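PDB 3LJS: fructokinase from Xylella fastidiosa Temecula1, which probably phosphorylates fructose with ATP, as a member of the PfkB (ribokinase-like) family of carbohydrate kinases. Local coordinates for residues 10-15 / 112-117; 37-42 / 53-58; 67-72 / 77-82. All coordinates share one frame; numbering follows the deposited sequence.

Contact 1. Residues 10-15 / 112-117; sequences FGEALI and AADLLF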
loop_
_atom_site.group_PDB
_atom_site.type_symbol
_atom_site.label_atom_id
_atom_site.label_comp_id
_atom_site.label_asym_id
_atom_site.label_seq_id
_atom_site.Cartn_x
_atom_site.Cartn_y
_atom_site.Cartn_z
ATOM N N PHE B 10 -12.745 18.940 -4.127
ATOM C CA PHE B 10 -11.433 18.933 -3.501
ATOM C C PHE B 10 -11.170 17.819 -2.500
ATOM O O PHE B 10 -12.044 17.439 -1.729
ATOM C CB PHE B 10 -11.201 20.275 -2.798
ATOM C CG PHE B 10 -9.939 20.315 -1.987
ATOM C CD1 PHE B 10 -8.714 20.555 -2.598
ATOM C CD2 PHE B 10 -9.969 20.055 -0.619
ATOM C CE1 PHE B 10 -7.532 20.535 -1.854
ATOM C CE2 PHE B 10 -8.793 20.032 0.131
ATOM C CZ PHE B 10 -7.576 20.271 -0.489
ATOM N N GLY B 11 -9.944 17.310 -2.497
ATOM C CA GLY B 11 -9.613 16.287 -1.531
ATOM C C GLY B 11 -8.788 15.118 -2.009
ATOM O O GLY B 11 -7.800 15.267 -2.726
ATOM N N GLU B 12 -9.213 13.928 -1.609
ATOM C CA GLU B 12 -8.479 12.742 -1.969
ATOM C C GLU B 12 -9.071 11.923 -3.096
ATOM O O GLU B 12 -10.289 11.782 -3.229
ATOM C CB GLU B 12 -8.292 11.845 -0.738
ATOM C CG GLU B 12 -9.472 10.927 -0.406
ATOM C CD GLU B 12 -10.688 11.660 0.156
ATOM O OE1 GLU B 12 -10.660 12.910 0.251
ATOM O OE2 GLU B 12 -11.681 10.977 0.507
ATOM N N ALA B 13 -8.163 11.412 -3.914
ATOM C CA ALA B 13 -8.460 10.521 -5.014
ATOM C C ALA B 13 -7.481 9.408 -4.642
ATOM O O ALA B 13 -6.310 9.677 -4.367
ATOM C CB ALA B 13 -8.076 11.154 -6.351
ATOM N N LEU B 14 -7.954 8.173 -4.583
ATOM C CA LEU B 14 -7.079 7.069 -4.216
ATOM C C LEU B 14 -7.505 5.801 -4.923
ATOM O O LEU B 14 -8.485 5.804 -5.668
ATOM C CB LEU B 14 -7.105 6.858 -2.698
ATOM C CG LEU B 14 -8.479 6.839 -2.014
ATOM C CD1 LEU B 14 -9.271 5.604 -2.420
ATOM C CD2 LEU B 14 -8.274 6.854 -0.503
ATOM N N ILE B 15 -6.769 4.720 -4.682
ATOM C CA ILE B 15 -7.070 3.437 -5.302
ATOM C C ILE B 15 -7.788 2.504 -4.342
ATOM O O ILE B 15 -7.320 2.270 -3.225
ATOM C CB ILE B 15 -5.778 2.723 -5.774
ATOM C CG1 ILE B 15 -5.041 3.588 -6.797
ATOM C CG2 ILE B 15 -6.115 1.363 -6.360
ATOM C CD1 ILE B 15 -5.821 3.856 -8.061
ATOM N N ALA B 112 0.372 9.770 2.684
ATOM C CA ALA B 112 -0.094 9.578 1.315
ATOM C C ALA B 112 -0.003 10.887 0.534
ATOM O O ALA B 112 0.012 11.973 1.114
ATOM C CB ALA B 112 -1.534 9.060 1.312
ATOM N N ALA B 113 0.043 10.775 -0.786
ATOM C CA ALA B 113 0.157 11.942 -1.642
ATOM C C ALA B 113 -0.924 13.002 -1.442
ATOM O O ALA B 113 -0.616 14.194 -1.353
ATOM C CB ALA B 113 0.182 11.504 -3.101
ATOM N N ASP B 114 -2.185 12.580 -1.364
ATOM C CA ASP B 114 -3.285 13.538 -1.227
ATOM C C ASP B 114 -3.205 14.405 0.030
ATOM O O ASP B 114 -3.749 15.512 0.064
ATOM C CB ASP B 114 -4.646 12.820 -1.285
ATOM C CG ASP B 114 -4.991 12.104 0.004
ATOM O OD1 ASP B 114 -4.584 10.932 0.185
ATOM O OD2 ASP B 114 -5.676 12.718 0.849
ATOM N N LEU B 115 -2.519 13.905 1.055
ATOM C CA LEU B 115 -2.363 14.636 2.314
ATOM C C LEU B 115 -1.363 15.792 2.225
ATOM O O LEU B 115 -1.294 16.626 3.125
ATOM C CB LEU B 115 -1.883 13.689 3.419
ATOM C CG LEU B 115 -2.837 12.966 4.376
ATOM C CD1 LEU B 115 -4.268 13.385 4.157
ATOM C CD2 LEU B 115 -2.661 11.477 4.201
ATOM N N LEU B 116 -0.593 15.840 1.143
ATOM C CA LEU B 116 0.433 16.869 0.986
ATOM C C LEU B 116 0.029 18.111 0.201
ATOM O O LEU B 116 0.860 18.984 -0.056
ATOM C CB LEU B 116 1.687 16.241 0.368
ATOM C CG LEU B 116 2.769 15.669 1.299
ATOM C CD1 LEU B 116 2.219 15.323 2.663
ATOM C CD2 LEU B 116 3.390 14.453 0.633
ATOM N N PHE B 117 -1.239 18.197 -0.185
ATOM C CA PHE B 117 -1.714 19.369 -0.912
ATOM C C PHE B 117 -1.653 20.540 0.074
ATOM O O PHE B 117 -2.081 20.413 1.217
ATOM C CB PHE B 117 -3.163 19.159 -1.370
ATOM C CG PHE B 117 -3.659 20.209 -2.329
ATOM C CD1 PHE B 117 -3.733 19.942 -3.695
ATOM C CD2 PHE B 117 -4.060 21.463 -1.870
ATOM C CE1 PHE B 117 -4.201 20.909 -4.592
ATOM C CE2 PHE B 117 -4.527 22.437 -2.758
ATOM C CZ PHE B 117 -4.599 22.158 -4.121
HETATM O O HOH W 1 -5.132 16.253 -2.201
#

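Contact 2. Residues 37-42 / 53-58; sequences GAPANV and VQFVGM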
loop_
_atom_site.group_PDB
_atom_site.type_symbol
_atom_site.label_atom_id
_atom_site.label_comp_id
_atom_site.label_asym_id
_atom_site.label_seq_id
_atom_site.Cartn_x
_atom_site.Cartn_y
_atom_site.Cartn_z
ATOM N N GLY B 37 -12.171 7.558 -3.864
ATOM C CA GLY B 37 -11.983 8.812 -3.158
ATOM C C GLY B 37 -13.328 9.514 -3.220
ATOM O O GLY B 37 -13.892 9.664 -4.307
ATOM N N ALA B 38 -13.851 9.941 -2.075
ATOM C CA ALA B 38 -15.164 10.585 -2.043
ATOM C C ALA B 38 -15.314 11.762 -3.012
ATOM O O ALA B 38 -16.178 11.736 -3.884
ATOM C CB ALA B 38 -15.512 11.014 -0.614
ATOM N N PRO B 39 -14.492 12.817 -2.868
ATOM C CA PRO B 39 -14.656 13.929 -3.815
ATOM C C PRO B 39 -14.363 13.525 -5.263
ATOM O O PRO B 39 -14.908 14.109 -6.202
ATOM C CB PRO B 39 -13.694 14.998 -3.277
ATOM C CG PRO B 39 -12.684 14.209 -2.476
ATOM C CD PRO B 39 -13.531 13.162 -1.805
ATOM N N ALA B 40 -13.512 12.516 -5.440
ATOM C CA ALA B 40 -13.173 12.037 -6.777
ATOM C C ALA B 40 -14.394 11.390 -7.421
ATOM O O ALA B 40 -14.667 11.608 -8.602
ATOM C CB ALA B 40 -12.017 11.030 -6.713
ATOM N N ASN B 41 -15.124 10.595 -6.643
ATOM C CA ASN B 41 -16.331 9.939 -7.146
ATOM C C ASN B 41 -17.364 11.000 -7.536
ATOM O O ASN B 41 -18.042 10.878 -8.548
ATOM C CB ASN B 41 -16.959 9.029 -6.084
ATOM C CG ASN B 41 -16.084 7.834 -5.721
ATOM O OD1 ASN B 41 -15.334 7.318 -6.552
ATOM N ND2 ASN B 41 -16.204 7.370 -4.479
ATOM N N VAL B 42 -17.494 12.037 -6.717
ATOM C CA VAL B 42 -18.460 13.089 -7.011
ATOM C C VAL B 42 -18.115 13.748 -8.340
ATOM O O VAL B 42 -18.994 13.996 -9.165
ATOM C CB VAL B 42 -18.487 14.151 -5.891
ATOM C CG1 VAL B 42 -19.396 15.309 -6.290
ATOM C CG2 VAL B 42 -18.990 13.515 -4.586
ATOM N N VAL B 53 -16.767 20.224 -14.438
ATOM C CA VAL B 53 -16.231 19.858 -13.137
ATOM C C VAL B 53 -14.722 19.684 -13.160
ATOM O O VAL B 53 -14.140 19.223 -14.143
ATOM C CB VAL B 53 -16.885 18.552 -12.617
ATOM C CG1 VAL B 53 -16.607 17.407 -13.584
ATOM C CG2 VAL B 53 -16.356 18.214 -11.229
ATOM N N GLN B 54 -14.099 20.066 -12.056
ATOM C CA GLN B 54 -12.663 19.969 -11.913
ATOM C C GLN B 54 -12.354 19.272 -10.595
ATOM O O GLN B 54 -13.074 19.451 -9.608
ATOM C CB GLN B 54 -12.073 21.385 -11.927
ATOM C CG GLN B 54 -10.598 21.488 -11.631
ATOM C CD GLN B 54 -10.103 22.927 -11.665
ATOM O OE1 GLN B 54 -10.895 23.867 -11.604
ATOM N NE2 GLN B 54 -8.791 23.102 -11.748
ATOM N N PHE B 55 -11.320 18.438 -10.584
ATOM C CA PHE B 55 -10.914 17.787 -9.345
ATOM C C PHE B 55 -9.632 18.474 -8.913
ATOM O O PHE B 55 -8.674 18.554 -9.686
ATOM C CB PHE B 55 -10.631 16.299 -9.528
ATOM C CG PHE B 55 -10.115 15.636 -8.275
ATOM C CD1 PHE B 55 -10.988 15.264 -7.254
ATOM C CD2 PHE B 55 -8.751 15.448 -8.088
ATOM C CE1 PHE B 55 -10.506 14.715 -6.060
ATOM C CE2 PHE B 55 -8.257 14.901 -6.897
ATOM C CZ PHE B 55 -9.140 14.535 -5.882
ATOM N N VAL B 56 -9.619 18.975 -7.683
ATOM C CA VAL B 56 -8.452 19.658 -7.142
ATOM C C VAL B 56 -7.883 18.835 -5.992
ATOM O O VAL B 56 -8.569 18.543 -5.012
ATOM C CB VAL B 56 -8.819 21.076 -6.647
ATOM C CG1 VAL B 56 -7.621 21.726 -5.948
ATOM C CG2 VAL B 56 -9.251 21.931 -7.839
ATOM N N GLY B 57 -6.625 18.446 -6.134
ATOM C CA GLY B 57 -5.981 17.643 -5.117
ATOM C C GLY B 57 -4.624 17.187 -5.606
ATOM O O GLY B 57 -4.217 17.500 -6.731
HETATM N N MSE B 58 -3.928 16.430 -4.766
HETATM C CA MSE B 58 -2.602 15.957 -5.111
HETATM C C MSE B 58 -2.576 14.457 -5.355
HETATM O O MSE B 58 -3.123 13.684 -4.571
HETATM C CB MSE B 58 -1.626 16.329 -3.991
HETATM C CG MSE B 58 -0.175 15.997 -4.282
HETATM SE SE MSE B 58 0.989 16.873 -3.005
HETATM C CE MSE B 58 1.459 18.421 -4.073
#

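Contact 3. Residues 67-72 / 77-82; sequences FLFDSF and VVTDGI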
loop_
_atom_site.group_PDB
_atom_site.type_symbol
_atom_site.label_atom_id
_atom_site.label_comp_id
_atom_site.label_asym_id
_atom_site.label_seq_id
_atom_site.Cartn_x
_atom_site.Cartn_y
_atom_site.Cartn_z
ATOM N N PHE B 67 -2.782 6.425 -13.082
ATOM C CA PHE B 67 -4.063 5.775 -13.342
ATOM C C PHE B 67 -5.221 6.699 -13.001
ATOM O O PHE B 67 -6.198 6.797 -13.748
ATOM C CB PHE B 67 -4.193 4.499 -12.513
ATOM C CG PHE B 67 -5.551 3.862 -12.594
ATOM C CD1 PHE B 67 -5.998 3.290 -13.782
ATOM C CD2 PHE B 67 -6.376 3.816 -11.476
ATOM C CE1 PHE B 67 -7.249 2.678 -13.853
ATOM C CE2 PHE B 67 -7.626 3.207 -11.535
ATOM C CZ PHE B 67 -8.063 2.636 -12.724
ATOM N N LEU B 68 -5.117 7.363 -11.857
ATOM C CA LEU B 68 -6.160 8.285 -11.423
ATOM C C LEU B 68 -6.226 9.497 -12.352
ATOM O O LEU B 68 -7.308 9.935 -12.733
ATOM C CB LEU B 68 -5.890 8.726 -9.984
ATOM C CG LEU B 68 -6.055 7.605 -8.949
ATOM C CD1 LEU B 68 -5.597 8.079 -7.583
ATOM C CD2 LEU B 68 -7.514 7.170 -8.901
ATOM N N PHE B 69 -5.068 10.030 -12.726
ATOM C CA PHE B 69 -5.028 11.183 -13.614
ATOM C C PHE B 69 -5.711 10.876 -14.945
ATOM O O PHE B 69 -6.536 11.659 -15.426
ATOM C CB PHE B 69 -3.585 11.605 -13.886
ATOM C CG PHE B 69 -3.473 12.876 -14.682
ATOM C CD1 PHE B 69 -3.373 14.106 -14.042
ATOM C CD2 PHE B 69 -3.497 12.845 -16.071
ATOM C CE1 PHE B 69 -3.298 15.293 -14.773
ATOM C CE2 PHE B 69 -3.422 14.030 -16.817
ATOM C CZ PHE B 69 -3.322 15.253 -16.165
ATOM N N ASP B 70 -5.353 9.742 -15.545
ATOM C CA ASP B 70 -5.931 9.340 -16.823
ATOM C C ASP B 70 -7.416 9.031 -16.696
ATOM O O ASP B 70 -8.193 9.334 -17.603
ATOM C CB ASP B 70 -5.201 8.117 -17.393
ATOM C CG ASP B 70 -3.739 8.398 -17.700
ATOM O OD1 ASP B 70 -3.424 9.523 -18.140
ATOM O OD2 ASP B 70 -2.907 7.486 -17.514
ATOM N N SER B 71 -7.811 8.424 -15.578
ATOM C CA SER B 71 -9.217 8.106 -15.347
ATOM C C SER B 71 -10.033 9.398 -15.336
ATOM O O SER B 71 -11.135 9.447 -15.888
ATOM C CB SER B 71 -9.397 7.367 -14.016
ATOM O OG SER B 71 -8.770 6.093 -14.049
ATOM N N PHE B 72 -9.494 10.437 -14.704
ATOM C CA PHE B 72 -10.177 11.730 -14.649
ATOM C C PHE B 72 -10.302 12.318 -16.054
ATOM O O PHE B 72 -11.371 12.791 -16.447
ATOM C CB PHE B 72 -9.412 12.720 -13.758
ATOM C CG PHE B 72 -9.644 12.528 -12.277
ATOM C CD1 PHE B 72 -10.938 12.403 -11.768
ATOM C CD2 PHE B 72 -8.570 12.515 -11.386
ATOM C CE1 PHE B 72 -11.161 12.269 -10.382
ATOM C CE2 PHE B 72 -8.777 12.382 -10.003
ATOM C CZ PHE B 72 -10.076 12.259 -9.502
ATOM N N VAL B 77 -13.318 15.023 -16.606
ATOM C CA VAL B 77 -13.048 15.875 -15.448
ATOM C C VAL B 77 -11.829 16.733 -15.783
ATOM O O VAL B 77 -10.809 16.210 -16.231
ATOM C CB VAL B 77 -12.727 15.030 -14.182
ATOM C CG1 VAL B 77 -12.291 15.943 -13.025
ATOM C CG2 VAL B 77 -13.951 14.212 -13.778
ATOM N N VAL B 78 -11.930 18.045 -15.584
ATOM C CA VAL B 78 -10.801 18.933 -15.867
ATOM C C VAL B 78 -9.678 18.626 -14.877
ATOM O O VAL B 78 -9.906 18.540 -13.667
ATOM C CB VAL B 78 -11.213 20.420 -15.758
ATOM C CG1 VAL B 78 -9.984 21.317 -15.830
ATOM C CG2 VAL B 78 -12.176 20.770 -16.890
ATOM N N THR B 79 -8.463 18.466 -15.393
ATOM C CA THR B 79 -7.319 18.118 -14.555
ATOM C C THR B 79 -6.315 19.229 -14.258
ATOM O O THR B 79 -5.303 18.975 -13.609
ATOM C CB THR B 79 -6.540 16.937 -15.176
ATOM O OG1 THR B 79 -6.093 17.301 -16.487
ATOM C CG2 THR B 79 -7.432 15.702 -15.284
ATOM N N ASP B 80 -6.592 20.449 -14.713
ATOM C CA ASP B 80 -5.681 21.577 -14.502
ATOM C C ASP B 80 -5.316 21.850 -13.049
ATOM O O ASP B 80 -4.226 22.335 -12.767
ATOM C CB ASP B 80 -6.265 22.872 -15.080
ATOM C CG ASP B 80 -6.721 22.721 -16.508
ATOM O OD1 ASP B 80 -6.105 21.931 -17.254
ATOM O OD2 ASP B 80 -7.693 23.406 -16.889
ATOM N N GLY B 81 -6.231 21.556 -12.132
ATOM C CA GLY B 81 -5.969 21.812 -10.726
ATOM C C GLY B 81 -5.289 20.689 -9.966
ATOM O O GLY B 81 -5.124 20.771 -8.750
ATOM N N ILE B 82 -4.906 19.633 -10.669
ATOM C CA ILE B 82 -4.235 18.514 -10.021
ATOM C C ILE B 82 -2.737 18.780 -9.943
ATOM O O ILE B 82 -2.142 19.256 -10.903
ATOM C CB ILE B 82 -4.451 17.190 -10.801
ATOM C CG1 ILE B 82 -5.913 16.753 -10.712
ATOM C CG2 ILE B 82 -3.551 16.091 -10.231
ATOM C CD1 ILE B 82 -6.234 15.510 -11.529
#

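Contact 1. Residues 10-15 / 112-117
Phe-10 and Phe-117 meet as a T-shaped pair. The edge of Phe-10 points at a face of Phe-117, with ring centroids 5.1 Å apart and planes at 77°. The leading atom is CE1 of Phe-10, which stands 3.6 Å from CD2 of Phe-117, over the face but displaced toward its rim. In both residues CG is anti to the backbone N (chi1 173° and -170°), which swings the two rings into the gap between the segments. Phe-122, and Val-148 of helix 143-158, extend this aromatic and aliphatic cluster.

Asp-114 covers the other half of the contact. Its carboxylate leans against the aliphatic start of Glu-12, with OD2 of Asp-114 3.2 Å from CB of Glu-12, while OE1 of Glu-12 stays 5.0 Å from that OD2. The two acids bind elsewhere: Asp-114 OD2 forms a salt bridge with Arg-109, and Glu-12 OE2 accepts from Asn-138. Between the backbones sits a water, 2.9 Å from Gly-11 O and 2.8 Å from Asp-114 O; more acceptors lie within its reach than it has protons to give.

The segment 10-15 runs from the central sheet into strand 14-19 of the small lid sheet, and 112-117 follows the last lid strand, so the contact joins the two paths between core and lid. The Glu-12 side chain lies about 7 Å from that of Arg-170, an ATP-binding residue. No direct hydrogen bond crosses the interface; its chemistry implies attachment by ring packing and a shared water, while each carboxylate is held by its own partner, Asp-114 by Arg-109 and Glu-12 by Asn-138.

Contact 2. Residues 37-42 / 53-58
Helix 38-49 and strand 53-60 are consecutive elements of the Rossmann-like core of the PfkB (ribokinase) fold, and their contact packs the first turn of the helix onto the central sheet. Gly-37 to Val-42 belong to the glycine-rich PfkB signature near the N terminus, in which Gly-37 is the N-cap of the helix. The strand runs parallel to strand 6-10, its neighbour in the sheet.

A single aromatic side chain carries the strand's part. Phe-55 points its CB at the helix, and with CG anti to the backbone N (chi1 176°) its ring extends outward until CD1 and CE1 reach the helix backbone. Ala-40 meets this rim with both backbone and side chain: its CB is 4.0 Å from CE1 of Phe-55, and its CA is 3.9 Å from CD1 of the same ring. Pro-39 adds the neighbouring surface, its CG resting 4.2 Å from Phe-55 CE1 while its carbonyl carbon lies at the ring edge, near the ring plane. All these touches are apolar or van der Waals, and no hydrogen bond joins the segments.

The CA atoms of Ala-40 and Phe-55 are 6.7 Å apart, the nearest pair between the segments. Ala-13 and Ile-82 also touch Phe-55, while Pro-39 lies against Glu-12 and Cys-136. Pro-39 is about 10 Å, side chain to side chain, from the ATP-binding Arg-170, so the start of the helix lies near the nucleotide site. Asn-41 N closes the first helical turn by donating to Gly-37 O at 2.8 Å.

Contact 3. Residues 67-72 / 77-82
Phe-69 presents one ring face to Thr-79, whose methyl CG2 stands 4.1 Å above the ring plane, displaced toward the rim. The edge of the same ring has Asp-70 OD1 in its plane, and Ile-82 CD1 approaches CD1 of Phe-69 obliquely. The Phe-72 ring is met at both ortho carbons: its CD1 lies 4.0 Å from CB of Val-77, and its CD2 lies 3.8 Å from CD1 of Ile-82, neither approach being cleanly face-on or edge-on. Phe-55 of strand 53-60 stacks on Phe-72. Within the helix, the Phe-67 ring has Ser-71 OG over the centre of one face.

Thr-79 lies between the two helix aromatics. With OG1 between the backbone N and the carbonyl carbon (chi1 59°), that oxygen comes to 3.5 Å from Phe-69 CZ, whereas CG2 turns to the CB of Phe-72 at 3.9 Å. Ile-82 likewise serves both rings through its one terminal methyl, CD1.

These residues form a helix-to-strand connection of the alpha/beta fold: helix 63-75 ends, the chain doubles back through 77-82, and strand 82-85 enters the edge of the central sheet. A type I turn from Thr-79 to Ile-82 makes the final bend, closed by Ile-82 N to Thr-79 O.

One backbone bond crosses the contact. Val-77 N donates to Phe-72 O, five residues earlier, at 3.0 Å with an N-H...O angle of 148°. Further back in the helix, Phe-67 O is gripped twice, by Ser-71 N and by Ser-71 OG, which reach it from opposite faces of its carbonyl plane.

How the contacts relate
From the N terminus, the chain leaves strand 6-10 at the first segment of contact 1, builds lid strands 14-19 and 30-36, and enters helix 38-49. Contact 2 closes the short loop from that helix to strand 53-60. Contact 3 follows in series, bringing the chain after helix 63-75 back onto the helix before strand 82-85. Both nest inside the long loop that contact 1 closes at 112-117, once the lid strands 92-97 and 103-108 are complete. Backbone pairings Gly-11 N to Val-56 O and Val-53 O to Val-78 N connect contact 2 to its neighbours, and Ile-15 and Leu-14 pack on helix 63-75, tying the lid base to this edge of the core.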